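Local structure of probable D-tyrosyl-tRNA(Tyr) deacylase 1 (Homo sapiens, 2OKV) at the interface of chains A and B. The protein hydrolyses D-aminoacyl-tRNAs and mischarged glycyl-tRNA(Ala), freeing the tRNA, and, as the DNA-unwinding element-binding protein DUE-B, takes part in DNA replication. Residues are numbered along the deposited sequence; one frame, centred on the assembly and turned at random. Chains: chain A/B, Probable D-tyrosyl-tRNA(Tyr) deacylase 1.

Contact 1: the interface of chains A and B. Residues chain A 63, 141-143; chain B 81-82, 84.
A:Ile143 lays the tip of its side chain against B:Thr81, its CD1 methyl lying 3.9 Å from the threonine CB and 3.6 Å from the carbonyl O of B:Thr81, with the two side chains at about a right angle. CG1 of A:Ile143 is anti to its own carbonyl carbon (chi1 -61°), which directs the delta methyl to B:Thr81; CD1 also brushes CB of B:Cys84, at a looser 4.2 Å. To one side of this centre, A:Thr142 and B:Leu82 run side by side and point the same way, methyl to methyl, with CG2 of the threonine 3.8 Å from CD2 of the leucine. To the other, the methyl CG2 of B:Thr81 reaches the CH2 corner of the A:Trp63 indole at 3.5 Å, coming in obliquely above the rim of the ring, and the two side chains cross at about a right angle. CG1 of A:Val141 abuts the ring at its edge, in plane, and may help to hold it.

The polar rim shows how one hydroxyl can grip a strand. OG1 of B:Thr81 sits between its own backbone N and carbonyl carbon, while its methyl turns away toward the tryptophan; the two branches thus divide the polar and apolar work. The hydroxyl accepts from the backbone N of A:Thr142 at 3.1 Å, in a nearly straight bond (160° at the hydrogen). It also donates to the carbonyl O of the same residue at a short 2.6 Å, approaching at a C=O...donor angle of 125° and tilted from the carbonyl plane. Both backbone polar groups of one residue are therefore met by one side-chain oxygen.

This is a homodimer contact, in which the 3-10 helix 80-82 of one subunit clasps the start of strand 141-146 of the other. Because that strand directly follows the Gly-cisPro motif, the clasp probably helps to place the motif in the partner's active site, where it excludes L-amino acids.

Contact 2: the interface of chains A and B. Residues chain A 4, 30, 79, 81-82; chain B 137, 141-144.
The two signature motifs of the DTD family meet here: A:Gln79, A:Thr81 and A:Leu82 of the SQFTL motif touch B:Thr142 of the NxGPxT motif. The side chains of A:Gln79 and B:Thr142 cross at about a right angle. The glutamine leaves with CG anti to the backbone N and bends at chi2 (83°), which brings OE1 to within 2.6 Å of the threonine OG1. That hydroxyl donates to the glutamine from a position tilted out of the amide carbonyl plane, and accepts from ND2 of B:Asn137 at 3.1 Å. The asparagine is a second-shell brace: its OD1 takes the backbone N-H of B:Val141 at 2.8 Å, and it probably helps to fix the hydroxyl's rotation. CD1 of A:Leu30 packs obliquely on the same OG1. A:Leu82 lies alongside B:Thr142, pointing the same way, with CD2 3.9 Å from the CG2 methyl.

The hydroxyl OG1 of A:Thr81 accepts from the backbone N of B:Thr142 at 3.2 Å (165° at the hydrogen) and donates to its carbonyl O at 2.8 Å, tilted from the carbonyl plane. Water 1 lies 2.9 Å from the A:Thr81 carbonyl O and bridges it to the backbone N of B:Glu144. The extended B:Glu144 side chain slides past A:Val4, its carboxylate OE1 3.4 Å from the CG2 methyl.

Together these bonds couple the SQFTL segment of one active site to the partner's Gly-cisPro segment, probably holding the chiral filter in place.

Contact 1: the interface of chains A and B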
loop_
_atom_site.group_PDB
_atom_site.type_symbol
_atom_site.label_atom_id
_atom_site.label_comp_id
_atom_site.label_asym_id
_atom_site.label_seq_id
_atom_site.Cartn_x
_atom_site.Cartn_y
_atom_site.Cartn_z
ATOM N N TRP A 63 -10.267 -13.304 7.948
ATOM C CA TRP A 63 -10.851 -12.051 8.435
ATOM C C TRP A 63 -11.404 -12.129 9.837
ATOM O O TRP A 63 -12.458 -11.551 10.116
ATOM C CB TRP A 63 -11.954 -11.560 7.479
ATOM C CG TRP A 63 -11.554 -11.704 6.070
ATOM C CD1 TRP A 63 -12.176 -12.451 5.104
ATOM C CD2 TRP A 63 -10.408 -11.123 5.461
ATOM N NE1 TRP A 63 -11.482 -12.354 3.925
ATOM C CE2 TRP A 63 -10.390 -11.547 4.118
ATOM C CE3 TRP A 63 -9.384 -10.282 5.924
ATOM C CZ2 TRP A 63 -9.396 -11.145 3.224
ATOM C CZ3 TRP A 63 -8.402 -9.887 5.046
ATOM C CH2 TRP A 63 -8.413 -10.319 3.704
ATOM N N VAL A 141 -2.415 -8.879 1.332
ATOM C CA VAL A 141 -3.589 -8.274 1.972
ATOM C C VAL A 141 -3.258 -6.817 2.233
ATOM O O VAL A 141 -2.275 -6.518 2.926
ATOM C CB VAL A 141 -3.986 -9.000 3.276
ATOM C CG1 VAL A 141 -5.014 -8.177 4.072
ATOM C CG2 VAL A 141 -4.573 -10.390 2.965
ATOM N N THR A 142 -4.070 -5.918 1.672
ATOM C CA THR A 142 -3.840 -4.471 1.781
ATOM C C THR A 142 -5.166 -3.748 2.041
ATOM O O THR A 142 -6.156 -3.954 1.333
ATOM C CB THR A 142 -3.218 -3.925 0.475
ATOM O OG1 THR A 142 -2.115 -4.756 0.083
ATOM C CG2 THR A 142 -2.752 -2.452 0.594
ATOM N N ILE A 143 -5.164 -2.878 3.041
ATOM C CA ILE A 143 -6.364 -2.173 3.473
ATOM C C ILE A 143 -6.038 -0.683 3.576
ATOM O O ILE A 143 -5.026 -0.315 4.172
ATOM C CB ILE A 143 -6.809 -2.687 4.886
ATOM C CG1 ILE A 143 -7.133 -4.189 4.868
ATOM C CG2 ILE A 143 -7.997 -1.870 5.466
ATOM C CD1 ILE A 143 -8.439 -4.578 4.119
ATOM N N THR B 81 -9.014 -6.730 -1.569
ATOM C CA THR B 81 -9.179 -6.177 -0.200
ATOM C C THR B 81 -9.288 -4.655 -0.158
ATOM O O THR B 81 -9.808 -4.081 0.816
ATOM C CB THR B 81 -8.059 -6.635 0.781
ATOM O OG1 THR B 81 -6.779 -6.272 0.265
ATOM C CG2 THR B 81 -8.093 -8.150 0.978
ATOM N N LEU B 82 -8.782 -4.003 -1.199
ATOM C CA LEU B 82 -8.902 -2.554 -1.317
ATOM C C LEU B 82 -10.356 -2.093 -1.483
ATOM O O LEU B 82 -10.679 -0.945 -1.187
ATOM C CB LEU B 82 -8.035 -2.033 -2.460
ATOM C CG LEU B 82 -6.531 -2.226 -2.311
ATOM C CD1 LEU B 82 -5.869 -1.784 -3.584
ATOM C CD2 LEU B 82 -6.002 -1.423 -1.137
ATOM N N CYS B 84 -12.887 -2.704 0.391
ATOM C CA CYS B 84 -13.367 -3.110 1.702
ATOM C C CYS B 84 -14.248 -2.037 2.340
ATOM O O CYS B 84 -13.952 -0.839 2.245
ATOM C CB CYS B 84 -12.167 -3.414 2.610
ATOM S SG CYS B 84 -12.483 -3.319 4.382
#

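Contact 2: the interface of chains A and B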
loop_
_atom_site.group_PDB
_atom_site.type_symbol
_atom_site.label_atom_id
_atom_site.label_comp_id
_atom_site.label_asym_id
_atom_site.label_seq_id
_atom_site.Cartn_x
_atom_site.Cartn_y
_atom_site.Cartn_z
ATOM N N VAL A 4 -2.175 3.184 4.917
ATOM C CA VAL A 4 -2.210 1.939 4.128
ATOM C C VAL A 4 -1.628 0.838 5.001
ATOM O O VAL A 4 -0.493 0.937 5.479
ATOM C CB VAL A 4 -1.436 2.024 2.801
ATOM C CG1 VAL A 4 -1.316 0.629 2.136
ATOM C CG2 VAL A 4 -2.109 3.001 1.852
ATOM N N LEU A 30 1.682 2.334 6.791
ATOM C CA LEU A 30 2.221 3.580 6.217
ATOM C C LEU A 30 1.250 4.691 6.569
ATOM O O LEU A 30 0.088 4.635 6.185
ATOM C CB LEU A 30 2.384 3.454 4.688
ATOM C CG LEU A 30 3.471 2.467 4.224
ATOM C CD1 LEU A 30 3.293 1.977 2.787
ATOM C CD2 LEU A 30 4.866 3.090 4.411
ATOM N N GLN A 79 4.490 8.518 6.128
ATOM C CA GLN A 79 4.325 8.576 4.681
ATOM C C GLN A 79 3.374 9.700 4.301
ATOM O O GLN A 79 2.154 9.525 4.352
ATOM C CB GLN A 79 3.823 7.221 4.148
ATOM C CG GLN A 79 3.580 7.155 2.638
ATOM C CD GLN A 79 4.845 6.890 1.843
ATOM O OE1 GLN A 79 5.095 5.765 1.426
ATOM N NE2 GLN A 79 5.669 7.904 1.680
ATOM N N THR A 81 2.818 11.032 1.400
ATOM C CA THR A 81 2.326 10.964 0.020
ATOM C C THR A 81 0.916 10.365 -0.159
ATOM O O THR A 81 0.396 10.327 -1.282
ATOM C CB THR A 81 3.324 10.221 -0.880
ATOM O OG1 THR A 81 3.536 8.912 -0.358
ATOM C CG2 THR A 81 4.665 10.967 -0.917
ATOM N N LEU A 82 0.286 9.951 0.937
ATOM C CA LEU A 82 -1.035 9.303 0.890
ATOM C C LEU A 82 -2.264 10.167 0.569
ATOM O O LEU A 82 -3.366 9.640 0.435
ATOM C CB LEU A 82 -1.286 8.508 2.169
ATOM C CG LEU A 82 -0.396 7.274 2.304
ATOM C CD1 LEU A 82 -0.709 6.567 3.587
ATOM C CD2 LEU A 82 -0.615 6.353 1.113
ATOM N N ASN B 137 9.956 -0.931 -1.067
ATOM C CA ASN B 137 9.384 0.388 -1.276
ATOM C C ASN B 137 10.483 1.448 -1.127
ATOM O O ASN B 137 11.067 1.592 -0.058
ATOM C CB ASN B 137 8.228 0.616 -0.295
ATOM C CG ASN B 137 7.398 1.867 -0.628
ATOM O OD1 ASN B 137 7.923 2.872 -1.078
ATOM N ND2 ASN B 137 6.090 1.786 -0.416
ATOM N N VAL B 141 7.589 5.648 -1.058
ATOM C CA VAL B 141 6.643 6.492 -1.816
ATOM C C VAL B 141 5.423 5.623 -2.108
ATOM O O VAL B 141 5.544 4.536 -2.708
ATOM C CB VAL B 141 7.243 7.040 -3.135
ATOM C CG1 VAL B 141 6.157 7.694 -3.990
ATOM C CG2 VAL B 141 8.315 8.061 -2.841
ATOM N N THR B 142 4.258 6.091 -1.674
ATOM C CA THR B 142 3.031 5.286 -1.807
ATOM C C THR B 142 1.880 6.198 -2.203
ATOM O O THR B 142 1.623 7.181 -1.537
ATOM C CB THR B 142 2.684 4.601 -0.461
ATOM O OG1 THR B 142 3.835 3.919 0.052
ATOM C CG2 THR B 142 1.518 3.601 -0.623
ATOM N N ILE B 143 1.171 5.856 -3.274
ATOM C CA ILE B 143 0.118 6.729 -3.784
ATOM C C ILE B 143 -1.176 5.934 -3.929
ATOM O O ILE B 143 -1.155 4.831 -4.475
ATOM C CB ILE B 143 0.515 7.320 -5.173
ATOM C CG1 ILE B 143 1.756 8.239 -5.047
ATOM C CG2 ILE B 143 -0.688 8.042 -5.853
ATOM C CD1 ILE B 143 1.517 9.561 -4.340
ATOM N N GLU B 144 -2.280 6.498 -3.446
ATOM C CA GLU B 144 -3.600 5.919 -3.640
ATOM C C GLU B 144 -4.262 6.525 -4.881
ATOM O O GLU B 144 -4.323 7.750 -5.022
ATOM C CB GLU B 144 -4.479 6.157 -2.417
ATOM C CG GLU B 144 -3.971 5.489 -1.137
ATOM C CD GLU B 144 -4.836 5.789 0.086
ATOM O OE1 GLU B 144 -4.486 5.320 1.185
ATOM O OE2 GLU B 144 -5.862 6.493 -0.043
HETATM O O HOH W 1 -1.965 9.222 -2.606
#

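The C-alpha centres of contact 1 and contact 2 lie about 15 Å apart on one two-fold interface. The contacts are two-fold counterparts: Thr81 and Leu82 of one chain, in the 3-10 helix 80-82, meet Thr142 and Ile143 of the other, in strand 141-146, in both. Each subunit thus lends its helix at one contact and its strand at the other. Contact 1 extends toward A:Trp63 and B:Cys84, contact 2 toward A:Gln79, B:Asn137 and a bridging water. The reciprocal exchange means that dimerisation probably helps to shape both active sites, each receiving its Gly-cisPro motif from the neighbour.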